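Local coordinates for SnoaL-like domain-containing protein (PDB 3FLJ) that is of unknown function but has the cystatin-like alpha+beta fold of the SnoaL-like family and probably binds a small molecule in the pocket between sheet and helices, at residues V47-P52 with Q118-V123; D89-F94 with V104-I109; C96-L101 with Y127-A132; G34-I39 with P63-L68; G69-V74 with D135-R140. All coordinates share one frame; numbering follows the deposited sequence.

Contact 1: residues V47-P52 with Q118-V123; sequences VRFMPP and QDFEVV
Val47 opens the pairing of two parallel strands, 47-50 and 117-125, with its CG2 methyl against the backbone O of Gln118. At Arg48 the ladder starts: its N donates to Gln118 O (3.0 Å), and its O accepts from Phe120 N. The Arg48 side chain lies beside that of Asp119, both pointing the same way. A bend at chi3 (-72°) brings NE to 2.7 Å from Asp119 OD1; this salt bridge is short but poorly aligned, since the N-H points well off the oxygen and the guanidinium and carboxylate planes are 61° apart. Gln118 O sits over one face of the guanidinium, while the Gln118 amide NE2 bonds instead to Asp46. Phe49 turns to the other face of the sheet and sets its edge toward the face of Phe120, an edge-to-face pair with centroids 5.5 Å apart; its CE1 also meets Val122 CG2 at 3.6 Å. Met50 (a selenomethionine) returns to the Arg48 side, its N bonded to Phe120 O and its O to Val122 N (both 2.9 Å), with Met50 CB against Glu121 CG. Glu121 itself is held by Arg125 and Arg81 of the second subunit. After Pro51, the ring of Pro52 lies alongside Val122, Pro52 CD 3.9 Å from Val122 CB. Opposite strand 47-50, strand 117-125 pairs with strand 101-111, where Gln118 and Asp119 facing Thr110 make a classic beta bulge; Phe49 packs beneath helix 61-74, against Val64, Val67 and Leu68.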
# COMPACT_ATOMS: atom_id res chain seq x y z
N VAL A 47 -10.75 13.35 11.60
CA VAL A 47 -10.00 12.29 10.90
C VAL A 47 -10.13 12.45 9.37
O VAL A 47 -11.19 12.83 8.88
CB VAL A 47 -10.47 10.84 11.30
CG1 VAL A 47 -11.98 10.62 11.01
CG2 VAL A 47 -9.60 9.75 10.62
N ARG A 48 -9.02 12.21 8.66
CA ARG A 48 -8.94 12.26 7.20
C ARG A 48 -8.78 10.83 6.70
O ARG A 48 -7.84 10.15 7.11
CB ARG A 48 -7.75 13.12 6.79
CG ARG A 48 -7.92 14.58 7.15
CD ARG A 48 -6.71 15.43 6.83
NE ARG A 48 -5.54 15.21 7.70
CZ ARG A 48 -5.40 15.62 8.98
NH1 ARG A 48 -6.35 16.28 9.64
NH2 ARG A 48 -4.25 15.36 9.62
N PHE A 49 -9.73 10.37 5.87
CA PHE A 49 -9.69 9.04 5.25
C PHE A 49 -9.45 9.23 3.74
O PHE A 49 -10.21 9.93 3.09
CB PHE A 49 -10.95 8.24 5.51
CG PHE A 49 -10.98 6.92 4.78
CD1 PHE A 49 -10.15 5.87 5.19
CD2 PHE A 49 -11.81 6.73 3.67
CE1 PHE A 49 -10.14 4.64 4.51
CE2 PHE A 49 -11.82 5.51 2.96
CZ PHE A 49 -10.98 4.45 3.39
N MSE A 50 -8.39 8.58 3.23
CA MSE A 50 -8.00 8.63 1.82
C MSE A 50 -8.11 7.22 1.23
O MSE A 50 -7.26 6.36 1.51
CB MSE A 50 -6.58 9.19 1.75
CG MSE A 50 -6.52 10.69 2.00
SE MSE A 50 -4.81 11.21 2.72
CE MSE A 50 -5.05 10.54 4.57
N PRO A 51 -9.15 6.96 0.38
CA PRO A 51 -9.35 5.60 -0.13
C PRO A 51 -8.38 5.19 -1.24
O PRO A 51 -7.74 6.04 -1.83
CB PRO A 51 -10.78 5.68 -0.66
CG PRO A 51 -10.88 7.04 -1.21
CD PRO A 51 -10.16 7.88 -0.20
N PRO A 52 -8.31 3.88 -1.57
CA PRO A 52 -7.41 3.46 -2.67
C PRO A 52 -7.98 3.75 -4.08
O PRO A 52 -7.22 3.70 -5.06
CB PRO A 52 -7.29 1.96 -2.45
CG PRO A 52 -8.61 1.57 -1.89
CD PRO A 52 -9.10 2.74 -1.07
N GLN A 118 -5.79 9.93 13.21
CA GLN A 118 -5.85 11.27 12.60
C GLN A 118 -5.87 11.17 11.07
O GLN A 118 -6.63 11.89 10.44
CB GLN A 118 -4.66 12.12 13.06
CG GLN A 118 -4.75 13.62 12.70
CD GLN A 118 -5.95 14.34 13.37
OE1 GLN A 118 -5.93 14.62 14.57
NE2 GLN A 118 -6.98 14.63 12.57
N ASP A 119 -4.99 10.34 10.50
CA ASP A 119 -4.92 10.08 9.04
C ASP A 119 -4.98 8.58 8.81
O ASP A 119 -4.27 7.84 9.49
CB ASP A 119 -3.64 10.62 8.44
CG ASP A 119 -3.54 12.12 8.54
OD1 ASP A 119 -4.30 12.80 7.84
OD2 ASP A 119 -2.68 12.60 9.30
N PHE A 120 -5.81 8.17 7.85
CA PHE A 120 -6.06 6.77 7.50
C PHE A 120 -6.05 6.77 5.96
O PHE A 120 -7.02 7.21 5.33
CB PHE A 120 -7.43 6.38 8.09
CG PHE A 120 -7.73 4.88 8.13
CD1 PHE A 120 -7.35 3.99 7.10
CD2 PHE A 120 -8.51 4.37 9.18
CE1 PHE A 120 -7.68 2.63 7.17
CE2 PHE A 120 -8.85 3.00 9.25
CZ PHE A 120 -8.43 2.13 8.23
N GLU A 121 -4.95 6.30 5.37
CA GLU A 121 -4.74 6.27 3.92
C GLU A 121 -4.59 4.82 3.46
O GLU A 121 -3.75 4.10 4.02
CB GLU A 121 -3.51 7.10 3.59
CG GLU A 121 -3.23 7.26 2.09
CD GLU A 121 -2.24 8.36 1.82
OE1 GLU A 121 -1.41 8.68 2.69
OE2 GLU A 121 -2.29 8.93 0.72
N VAL A 122 -5.38 4.40 2.47
CA VAL A 122 -5.39 3.01 2.00
C VAL A 122 -4.78 2.88 0.60
O VAL A 122 -5.19 3.58 -0.32
CB VAL A 122 -6.81 2.42 2.02
CG1 VAL A 122 -6.81 0.93 1.53
CG2 VAL A 122 -7.42 2.51 3.41
N VAL A 123 -3.79 1.99 0.48
CA VAL A 123 -3.13 1.64 -0.80
C VAL A 123 -3.41 0.15 -1.04
O VAL A 123 -3.50 -0.62 -0.07
CB VAL A 123 -1.60 1.98 -0.80
CG1 VAL A 123 -1.38 3.49 -0.81
CG2 VAL A 123 -0.87 1.38 0.39

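Contact 2: residues D89-F94 with V104-I109; sequences DWALEF and VGVDLI
Trp90 and Ile109 form one hydrogen-bonded pair of an antiparallel beta hairpin, strands 89-98 and 101-111, in the curved sheet of the cystatin-like fold. Trp90 N donates to Ile109 O (3.0 Å) and Trp90 O accepts from Ile109 N. The same two-way exchange recurs at Leu92 with Asp107 and at Phe94 with Gly105, where Phe94 N to Gly105 O is 2.8 Å. All six bonds are nearly straight. The alternate residues, Ala91 and Glu93, use their backbones on strand 78-86, and Val104 and Val106 use theirs on strand 117-125, so both strands are bonded along each side.

Acidic side chains find partners beyond the hairpin. Glu93 reaches Arg82 and Arg81 through separate oxygens; Asp89 bridges to Arg82 of the second subunit. Asp107 OD2 is bonded to Tyr80 OH, and its OD1 lies near an unidentified ligand, consistent with a pocket on this face. Trp90 NE1 is satisfied by Gly87 O.

Apolar contacts fill in between: Ala91 CB meets Val106 CG1 at 3.8 Å, and Leu92 CD1 touches Ile109 CG1. With CG set between its backbone N and carbonyl carbon (chi1 63°), Phe94 folds back over the neighbouring strand. Gly105 CA lies 3.8 Å from the Phe94 ring centroid, a CH-pi contact over the face, while Phe94 CE2 comes 3.3 Å from Asp107 OD1.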
# COMPACT_ATOMS: atom_id res chain seq x y z
N ASP A 89 3.13 6.15 14.02
CA ASP A 89 3.24 5.82 12.59
C ASP A 89 3.14 4.32 12.39
O ASP A 89 3.99 3.59 12.89
CB ASP A 89 4.61 6.31 12.10
CG ASP A 89 4.77 7.82 12.20
OD1 ASP A 89 3.88 8.52 11.69
OD2 ASP A 89 5.77 8.29 12.78
N TRP A 90 2.09 3.87 11.68
CA TRP A 90 1.83 2.43 11.46
C TRP A 90 1.40 2.08 10.03
O TRP A 90 0.80 2.91 9.34
CB TRP A 90 0.74 1.93 12.42
CG TRP A 90 1.14 2.05 13.86
CD1 TRP A 90 0.99 3.13 14.66
CD2 TRP A 90 1.82 1.06 14.64
NE1 TRP A 90 1.51 2.88 15.90
CE2 TRP A 90 2.03 1.62 15.92
CE3 TRP A 90 2.25 -0.25 14.38
CZ2 TRP A 90 2.66 0.91 16.96
CZ3 TRP A 90 2.89 -0.96 15.41
CH2 TRP A 90 3.07 -0.38 16.69
N ALA A 91 1.73 0.86 9.61
CA ALA A 91 1.35 0.29 8.30
C ALA A 91 0.80 -1.11 8.59
O ALA A 91 1.56 -1.97 9.06
CB ALA A 91 2.56 0.23 7.38
N LEU A 92 -0.51 -1.30 8.42
CA LEU A 92 -1.17 -2.58 8.66
C LEU A 92 -1.48 -3.23 7.30
O LEU A 92 -2.39 -2.81 6.58
CB LEU A 92 -2.45 -2.44 9.48
CG LEU A 92 -2.35 -1.95 10.93
CD1 LEU A 92 -2.06 -0.47 10.99
CD2 LEU A 92 -3.65 -2.28 11.73
N GLU A 93 -0.70 -4.25 6.97
CA GLU A 93 -0.83 -5.00 5.72
C GLU A 93 -1.94 -6.03 5.86
O GLU A 93 -1.95 -6.77 6.83
CB GLU A 93 0.50 -5.69 5.41
CG GLU A 93 0.55 -6.59 4.19
CD GLU A 93 1.86 -7.34 4.15
OE1 GLU A 93 2.89 -6.75 4.48
OE2 GLU A 93 1.87 -8.52 3.84
N PHE A 94 -2.83 -6.08 4.86
CA PHE A 94 -3.94 -7.05 4.83
C PHE A 94 -4.11 -7.73 3.48
O PHE A 94 -3.57 -7.27 2.47
CB PHE A 94 -5.25 -6.36 5.23
CG PHE A 94 -5.71 -5.26 4.29
CD1 PHE A 94 -6.50 -5.55 3.17
CD2 PHE A 94 -5.38 -3.93 4.55
CE1 PHE A 94 -6.95 -4.53 2.30
CE2 PHE A 94 -5.83 -2.89 3.69
CZ PHE A 94 -6.61 -3.19 2.56
N VAL A 104 -4.55 -7.35 -1.97
CA VAL A 104 -3.60 -7.08 -0.88
C VAL A 104 -3.56 -5.55 -0.72
O VAL A 104 -3.56 -4.82 -1.72
CB VAL A 104 -2.19 -7.66 -1.17
CG1 VAL A 104 -1.19 -7.24 -0.10
CG2 VAL A 104 -2.26 -9.19 -1.24
N GLY A 105 -3.52 -5.08 0.52
CA GLY A 105 -3.44 -3.66 0.80
C GLY A 105 -2.72 -3.32 2.08
O GLY A 105 -2.27 -4.22 2.79
N VAL A 106 -2.57 -2.02 2.31
CA VAL A 106 -1.99 -1.45 3.54
C VAL A 106 -2.84 -0.28 4.04
O VAL A 106 -3.17 0.61 3.25
CB VAL A 106 -0.53 -0.95 3.35
CG1 VAL A 106 0.01 -0.27 4.66
CG2 VAL A 106 0.37 -2.11 2.93
N ASP A 107 -3.20 -0.31 5.33
CA ASP A 107 -3.82 0.83 6.02
C ASP A 107 -2.66 1.64 6.60
O ASP A 107 -1.97 1.16 7.52
CB ASP A 107 -4.75 0.36 7.16
CG ASP A 107 -5.95 -0.45 6.66
OD1 ASP A 107 -6.46 -0.19 5.55
OD2 ASP A 107 -6.41 -1.33 7.42
N LEU A 108 -2.43 2.84 6.07
CA LEU A 108 -1.37 3.75 6.55
C LEU A 108 -2.02 4.63 7.61
O LEU A 108 -2.87 5.47 7.27
CB LEU A 108 -0.78 4.58 5.42
CG LEU A 108 0.01 3.80 4.36
CD1 LEU A 108 0.24 4.65 3.10
CD2 LEU A 108 1.34 3.28 4.95
N ILE A 109 -1.61 4.45 8.86
CA ILE A 109 -2.20 5.13 10.01
C ILE A 109 -1.23 6.09 10.67
O ILE A 109 -0.09 5.72 10.91
CB ILE A 109 -2.70 4.11 11.07
CG1 ILE A 109 -3.75 3.15 10.48
CG2 ILE A 109 -3.28 4.81 12.32
CD1 ILE A 109 -5.04 3.78 9.94

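Contact 3: residues C96-L101 with Y127-A132; sequences CKVGEL and YKTVGA
Val98 and Leu101, at the two ends of a type II' beta turn, reach across to Thr129 and Ala132 on the first turns of helix 127-143. The turn closes on itself through Val98 N to Leu101 O (2.8 Å) and the longer return bond from Leu101 N to Val98 O. Gly99 takes the positive phi that this turn type calls for; the turn residues Gly99 and Glu100 take no part, and the two flanking side chains make the contact.

Val98 divides its methyls between two helix residues. CG1, opposite the backbone N (chi1 177°), meets Ala132 CB at 3.8 Å, and CG2 meets Thr129 CG2 at 3.7 Å as the Val98 and Thr129 side chains slide past each other in opposite directions. Leu101 carries CG opposite its carbonyl carbon and then extends through chi2 (174°), which sends CD1 to Ala132 CB (3.8 Å) and near Lys128 O. Ala132 CB is therefore touched by both branched side chains. Nearer the backbone, Leu101 CB packs on Thr129 OG1 at 3.5 Å. The Thr129 rotamer sorts its two branches: the methyl goes to Val98, and the hydroxyl to a hydrogen bond with the backbone O of Asp102. No hydrogen bond links the two segments themselves; apolar packing carries the contact.

The hairpin end joining strands 89-98 and 101-111 thus rests on the start of helix 127-143. Phe75 of strand 75-76 lies against Val98, and Tyr127 stacks on Tyr127 of the second subunit.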
# COMPACT_ATOMS: atom_id res chain seq x y z
N CYS A 96 -7.48 -9.79 1.34
CA CYS A 96 -8.93 -10.02 1.29
C CYS A 96 -9.36 -10.31 -0.15
O CYS A 96 -8.49 -10.52 -1.03
CB CYS A 96 -9.68 -8.78 1.84
SG CYS A 96 -9.39 -7.30 0.92
N LYS A 97 -10.66 -10.44 -0.36
CA LYS A 97 -11.25 -10.56 -1.69
C LYS A 97 -12.37 -9.53 -1.87
O LYS A 97 -12.97 -9.06 -0.89
CB LYS A 97 -11.79 -11.97 -1.96
CG LYS A 97 -10.78 -13.08 -1.71
CD LYS A 97 -11.23 -14.46 -2.17
CE LYS A 97 -11.19 -14.61 -3.69
NZ LYS A 97 -11.39 -16.02 -4.16
N VAL A 98 -12.58 -9.13 -3.13
CA VAL A 98 -13.71 -8.31 -3.57
C VAL A 98 -14.40 -9.26 -4.55
O VAL A 98 -13.94 -9.42 -5.69
CB VAL A 98 -13.28 -6.97 -4.21
CG1 VAL A 98 -14.49 -6.20 -4.70
CG2 VAL A 98 -12.50 -6.14 -3.21
N GLY A 99 -15.45 -9.93 -4.07
CA GLY A 99 -16.14 -10.97 -4.82
C GLY A 99 -15.17 -12.14 -4.96
O GLY A 99 -14.64 -12.63 -3.96
N GLU A 100 -14.93 -12.56 -6.20
CA GLU A 100 -13.96 -13.63 -6.51
C GLU A 100 -12.52 -13.12 -6.74
O GLU A 100 -11.62 -13.95 -6.88
CB GLU A 100 -14.43 -14.44 -7.74
CG GLU A 100 -15.81 -15.12 -7.56
CD GLU A 100 -15.88 -16.10 -6.36
OE1 GLU A 100 -14.85 -16.75 -6.02
OE2 GLU A 100 -16.97 -16.23 -5.76
N LEU A 101 -12.30 -11.80 -6.74
CA LEU A 101 -11.00 -11.20 -7.02
C LEU A 101 -10.19 -11.01 -5.75
O LEU A 101 -10.70 -10.45 -4.79
CB LEU A 101 -11.18 -9.85 -7.71
CG LEU A 101 -11.87 -9.79 -9.07
CD1 LEU A 101 -12.06 -8.34 -9.46
CD2 LEU A 101 -11.08 -10.54 -10.14
N TYR A 127 -4.72 -3.68 -9.70
CA TYR A 127 -5.58 -2.66 -10.37
C TYR A 127 -7.05 -3.10 -10.58
O TYR A 127 -7.96 -2.39 -10.15
CB TYR A 127 -4.93 -2.26 -11.71
CG TYR A 127 -5.70 -1.31 -12.60
CD1 TYR A 127 -5.74 0.07 -12.33
CD2 TYR A 127 -6.35 -1.77 -13.76
CE1 TYR A 127 -6.42 0.96 -13.19
CE2 TYR A 127 -7.05 -0.88 -14.62
CZ TYR A 127 -7.07 0.48 -14.33
OH TYR A 127 -7.73 1.38 -15.12
N LYS A 128 -7.24 -4.29 -11.16
CA LYS A 128 -8.59 -4.84 -11.47
C LYS A 128 -9.50 -4.99 -10.23
O LYS A 128 -10.70 -4.69 -10.31
CB LYS A 128 -8.46 -6.17 -12.22
CG LYS A 128 -9.73 -6.76 -12.81
CD LYS A 128 -9.51 -8.15 -13.46
CE LYS A 128 -8.59 -8.09 -14.69
NZ LYS A 128 -8.53 -9.37 -15.48
N THR A 129 -8.93 -5.43 -9.11
CA THR A 129 -9.67 -5.59 -7.84
C THR A 129 -10.05 -4.23 -7.24
O THR A 129 -11.14 -4.09 -6.67
CB THR A 129 -8.91 -6.45 -6.82
OG1 THR A 129 -8.46 -7.65 -7.47
CG2 THR A 129 -9.81 -6.82 -5.64
N VAL A 130 -9.15 -3.24 -7.35
CA VAL A 130 -9.43 -1.86 -6.91
C VAL A 130 -10.61 -1.28 -7.74
O VAL A 130 -11.46 -0.61 -7.18
CB VAL A 130 -8.17 -0.94 -6.94
CG1 VAL A 130 -8.54 0.52 -6.61
CG2 VAL A 130 -7.07 -1.47 -5.93
N GLY A 131 -10.63 -1.56 -9.05
CA GLY A 131 -11.76 -1.18 -9.94
C GLY A 131 -13.09 -1.76 -9.47
O GLY A 131 -14.11 -1.06 -9.43
N ALA A 132 -13.06 -3.05 -9.10
CA ALA A 132 -14.21 -3.76 -8.53
C ALA A 132 -14.67 -3.13 -7.20
O ALA A 132 -15.87 -2.95 -7.00
CB ALA A 132 -13.90 -5.25 -8.35

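Contact 4: residues G34-I39 with P63-L68; sequences GDESLI and PVAAVL
The carboxylate of Glu36 is the flat group here, and it lays one face on Ala66 of helix 61-74, the Ala66 CA almost straight over Glu36 CD at 3.7 Å and the Ala66 CB on the same side, 3.8 Å from Glu36 OE2. OE1 accepts from a water at 2.7 Å, which comes tilted out of the carboxylate plane from the Ala66 side, donates its other hydrogen to Ala66 O and so bridges the two helices, while OE2 forms a salt bridge with Arg146. Both oxygens are held, which should restrict rotation of the group. It gets there on an extended chain, with CG opposite the backbone N (chi1 179°), that runs across the Ala65 carbonyl; Glu36 CG is 3.7 Å from Ala65 O.

Ile39, one turn further on, supplies the apolar part. Its CG2 meets Leu68 CD1 at 3.7 Å, and its CD1 lies on Leu68 CB, the two side chains crossing at a slant. The helices come close at the small Ala65, the CA atoms of Glu36 and Ala65 being 5.4 Å apart. Asp35, at the N-cap of the short helix, accepts from Ser37 OG on its OD1 (2.9 Å).

Helix 36-40 is thus laid on one flank of helix 61-74. Helix 22-31 borders it through Val30 against Ile39, strand 47-50 lies beneath helix 61-74, and helix 147-150 covers Ala66 with Phe147 and Tyr150.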
# COMPACT_ATOMS: atom_id res chain seq x y z
N GLY A 34 -16.07 -4.46 10.13
CA GLY A 34 -16.81 -3.33 9.55
C GLY A 34 -17.96 -2.83 10.43
O GLY A 34 -18.98 -2.38 9.89
N ASP A 35 -17.81 -2.93 11.77
CA ASP A 35 -18.83 -2.48 12.73
C ASP A 35 -18.58 -0.98 12.90
O ASP A 35 -17.60 -0.58 13.54
CB ASP A 35 -18.75 -3.23 14.08
CG ASP A 35 -19.94 -2.92 15.03
OD1 ASP A 35 -20.83 -2.07 14.74
OD2 ASP A 35 -19.99 -3.57 16.10
N GLU A 36 -19.46 -0.18 12.31
CA GLU A 36 -19.37 1.28 12.28
C GLU A 36 -19.28 1.95 13.65
O GLU A 36 -18.46 2.84 13.85
CB GLU A 36 -20.54 1.84 11.48
CG GLU A 36 -20.63 3.35 11.35
CD GLU A 36 -21.71 3.80 10.40
OE1 GLU A 36 -22.12 3.04 9.51
OE2 GLU A 36 -22.12 4.96 10.54
N SER A 37 -20.14 1.50 14.57
CA SER A 37 -20.17 2.01 15.96
C SER A 37 -18.84 1.80 16.69
O SER A 37 -18.38 2.70 17.39
CB SER A 37 -21.34 1.38 16.76
OG SER A 37 -21.29 -0.04 16.75
N LEU A 38 -18.22 0.63 16.49
CA LEU A 38 -16.91 0.33 17.10
C LEU A 38 -15.74 1.08 16.45
O LEU A 38 -14.76 1.39 17.13
CB LEU A 38 -16.66 -1.19 17.15
CG LEU A 38 -17.67 -2.01 17.98
CD1 LEU A 38 -17.32 -3.49 17.88
CD2 LEU A 38 -17.75 -1.59 19.46
N ILE A 39 -15.83 1.36 15.15
CA ILE A 39 -14.82 2.14 14.42
C ILE A 39 -14.79 3.61 14.90
O ILE A 39 -13.69 4.13 15.11
CB ILE A 39 -15.04 2.08 12.86
CG1 ILE A 39 -14.82 0.65 12.32
CG2 ILE A 39 -14.09 3.02 12.12
CD1 ILE A 39 -15.43 0.38 10.94
N PRO A 63 -18.81 10.70 8.91
CA PRO A 63 -18.70 10.17 7.54
C PRO A 63 -17.61 9.09 7.32
O PRO A 63 -17.87 8.13 6.57
CB PRO A 63 -18.43 11.43 6.69
CG PRO A 63 -18.03 12.48 7.62
CD PRO A 63 -18.62 12.16 8.94
N VAL A 64 -16.45 9.21 7.98
CA VAL A 64 -15.36 8.23 7.82
C VAL A 64 -15.75 6.85 8.36
O VAL A 64 -15.48 5.84 7.70
CB VAL A 64 -14.02 8.75 8.40
CG1 VAL A 64 -12.95 7.64 8.48
CG2 VAL A 64 -13.53 9.94 7.56
N ALA A 65 -16.39 6.81 9.53
CA ALA A 65 -16.86 5.54 10.13
C ALA A 65 -17.87 4.83 9.20
O ALA A 65 -17.80 3.61 9.04
CB ALA A 65 -17.46 5.78 11.53
N ALA A 66 -18.77 5.61 8.59
CA ALA A 66 -19.75 5.12 7.60
C ALA A 66 -19.08 4.55 6.36
O ALA A 66 -19.46 3.48 5.90
CB ALA A 66 -20.75 6.22 7.22
N VAL A 67 -18.08 5.26 5.83
CA VAL A 67 -17.32 4.80 4.67
C VAL A 67 -16.58 3.50 5.00
O VAL A 67 -16.69 2.53 4.25
CB VAL A 67 -16.34 5.89 4.10
CG1 VAL A 67 -15.48 5.34 2.95
CG2 VAL A 67 -17.13 7.09 3.61
N LEU A 68 -15.89 3.46 6.15
CA LEU A 68 -15.16 2.25 6.59
C LEU A 68 -16.08 1.05 6.82
O LEU A 68 -15.68 -0.09 6.51
CB LEU A 68 -14.30 2.53 7.83
CG LEU A 68 -13.09 3.45 7.60
CD1 LEU A 68 -12.52 3.93 8.95
CD2 LEU A 68 -12.00 2.74 6.76
O HOH W 1 -21.50 2.03 7.09

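Contact 5: residues G69-V74 with D135-R140; sequences GHVGQV and DAMNAR
Met137 (a selenomethionine) fills the apolar centre between helices 61-74 and 127-143. Its chain bends at both chi2 (-63°) and chi3, curling SE and CE back onto the other helix: CE lies 3.7 Å from Val71 CG2 and close to His70 CB, and SE rests on the backbone where His70 joins Val71. Beside it, Val74 sends CG1 to Ala136 CB at 3.8 Å and CG2 to the selenium.

Further out, Val74 CG2 also supports the aliphatic part of Arg140, with NE at 3.4 Å. Arg140 runs extended from CG to NE across His70 and Val74, and this places its guanidinium above Gln73: Gln73 CB lies over one face, 3.3 Å from NH2. The polar edge is reached at His70, where Arg140 NH1 approaches the imidazole in its plane and donates a weak hydrogen bond to ND1 (3.3 Å). Ring and guanidinium planes are turned 48° from each other. The other ring nitrogen, NE2, is hydrogen-bonded to Asp144, so each nitrogen has a polar partner, which favours this ring orientation, though the ND1 bond is weak.

The two segments cross at 129° with axes 10.2 Å apart, a helix-helix packing near the surface. It brings helix 127-143 against helix 61-74 of the cystatin-like fold, and the unidentified ligand near Val71 is consistent with a pocket beside this junction.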
# COMPACT_ATOMS: atom_id res chain seq x y z
N GLY A 69 -17.28 1.30 7.35
CA GLY A 69 -18.33 0.28 7.50
C GLY A 69 -18.68 -0.36 6.16
O GLY A 69 -18.75 -1.59 6.07
N HIS A 70 -18.86 0.48 5.12
CA HIS A 70 -19.13 -0.01 3.75
C HIS A 70 -17.96 -0.78 3.14
O HIS A 70 -18.19 -1.78 2.48
CB HIS A 70 -19.57 1.12 2.80
CG HIS A 70 -20.96 1.60 3.05
ND1 HIS A 70 -22.06 0.78 2.87
CD2 HIS A 70 -21.45 2.80 3.43
CE1 HIS A 70 -23.16 1.46 3.15
NE2 HIS A 70 -22.82 2.69 3.49
N VAL A 71 -16.73 -0.31 3.36
CA VAL A 71 -15.52 -1.02 2.85
C VAL A 71 -15.45 -2.43 3.46
O VAL A 71 -15.23 -3.40 2.72
CB VAL A 71 -14.19 -0.24 3.09
CG1 VAL A 71 -12.99 -1.06 2.63
CG2 VAL A 71 -14.20 1.10 2.37
N GLY A 72 -15.65 -2.52 4.78
CA GLY A 72 -15.68 -3.80 5.52
C GLY A 72 -16.74 -4.77 5.01
O GLY A 72 -16.50 -5.98 4.98
N GLN A 73 -17.89 -4.23 4.62
CA GLN A 73 -18.99 -5.00 4.02
C GLN A 73 -18.63 -5.56 2.63
O GLN A 73 -18.97 -6.71 2.34
CB GLN A 73 -20.25 -4.13 3.89
CG GLN A 73 -20.93 -3.77 5.22
CD GLN A 73 -22.06 -4.70 5.62
OE1 GLN A 73 -22.15 -5.85 5.18
NE2 GLN A 73 -22.95 -4.18 6.46
N VAL A 74 -17.98 -4.73 1.80
CA VAL A 74 -17.54 -5.14 0.45
C VAL A 74 -16.51 -6.28 0.53
O VAL A 74 -16.66 -7.29 -0.18
CB VAL A 74 -16.97 -3.95 -0.38
CG1 VAL A 74 -16.38 -4.42 -1.72
CG2 VAL A 74 -18.05 -2.91 -0.63
N ASP A 135 -16.39 0.28 -7.99
CA ASP A 135 -17.76 0.04 -8.47
C ASP A 135 -18.72 -0.34 -7.32
O ASP A 135 -19.80 0.24 -7.23
CB ASP A 135 -17.79 -1.02 -9.58
CG ASP A 135 -17.08 -0.56 -10.88
OD1 ASP A 135 -16.80 0.66 -11.05
OD2 ASP A 135 -16.82 -1.43 -11.73
N ALA A 136 -18.29 -1.26 -6.45
CA ALA A 136 -19.09 -1.67 -5.27
C ALA A 136 -19.36 -0.50 -4.30
O ALA A 136 -20.48 -0.36 -3.81
CB ALA A 136 -18.43 -2.84 -4.52
N MSE A 137 -18.34 0.34 -4.08
CA MSE A 137 -18.45 1.52 -3.19
C MSE A 137 -19.32 2.63 -3.77
O MSE A 137 -20.05 3.28 -3.01
CB MSE A 137 -17.07 2.05 -2.77
CG MSE A 137 -16.28 1.13 -1.83
SE MSE A 137 -17.17 0.86 -0.11
CE MSE A 137 -17.02 2.74 0.54
N ASN A 138 -19.24 2.86 -5.09
CA ASN A 138 -20.14 3.82 -5.76
C ASN A 138 -21.61 3.43 -5.51
O ASN A 138 -22.41 4.28 -5.14
CB ASN A 138 -19.90 3.90 -7.27
CG ASN A 138 -18.59 4.56 -7.66
OD1 ASN A 138 -17.94 5.27 -6.86
ND2 ASN A 138 -18.18 4.32 -8.90
N ALA A 139 -21.92 2.13 -5.68
CA ALA A 139 -23.27 1.60 -5.45
C ALA A 139 -23.76 1.78 -4.00
O ALA A 139 -24.87 2.25 -3.76
CB ALA A 139 -23.35 0.13 -5.89
N ARG A 140 -22.90 1.42 -3.04
CA ARG A 140 -23.23 1.53 -1.59
C ARG A 140 -23.43 2.96 -1.09
O ARG A 140 -24.41 3.24 -0.39
CB ARG A 140 -22.15 0.87 -0.74
CG ARG A 140 -22.18 -0.62 -0.84
CD ARG A 140 -21.07 -1.23 -0.05
NE ARG A 140 -21.34 -2.64 0.20
CZ ARG A 140 -22.14 -3.14 1.16
NH1 ARG A 140 -22.81 -2.35 2.01
NH2 ARG A 140 -22.29 -4.47 1.26

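From the N terminus, contact 4 closes first, a short loop folding helix 36-40 onto helix 61-74. Contact 1 crosses it: strand 47-50 starts inside that loop and waits for strand 117-125, and the two contacts share the interface of the sheet with helix 61-74. Contact 5 opens at the end of helix 61-74, crosses contact 1 and closes on helix 127-143, enclosing contacts 2 and 3. Contact 2, the hairpin, is nested within contact 1 and crosses contact 3, which in turn crosses contact 1 and meets the same late helix. Val98 touching Val74 joins contacts 3 and 5. Together they tie the curved sheet to the helices on it, with contacts 1, 2 and 3 also reaching the second subunit.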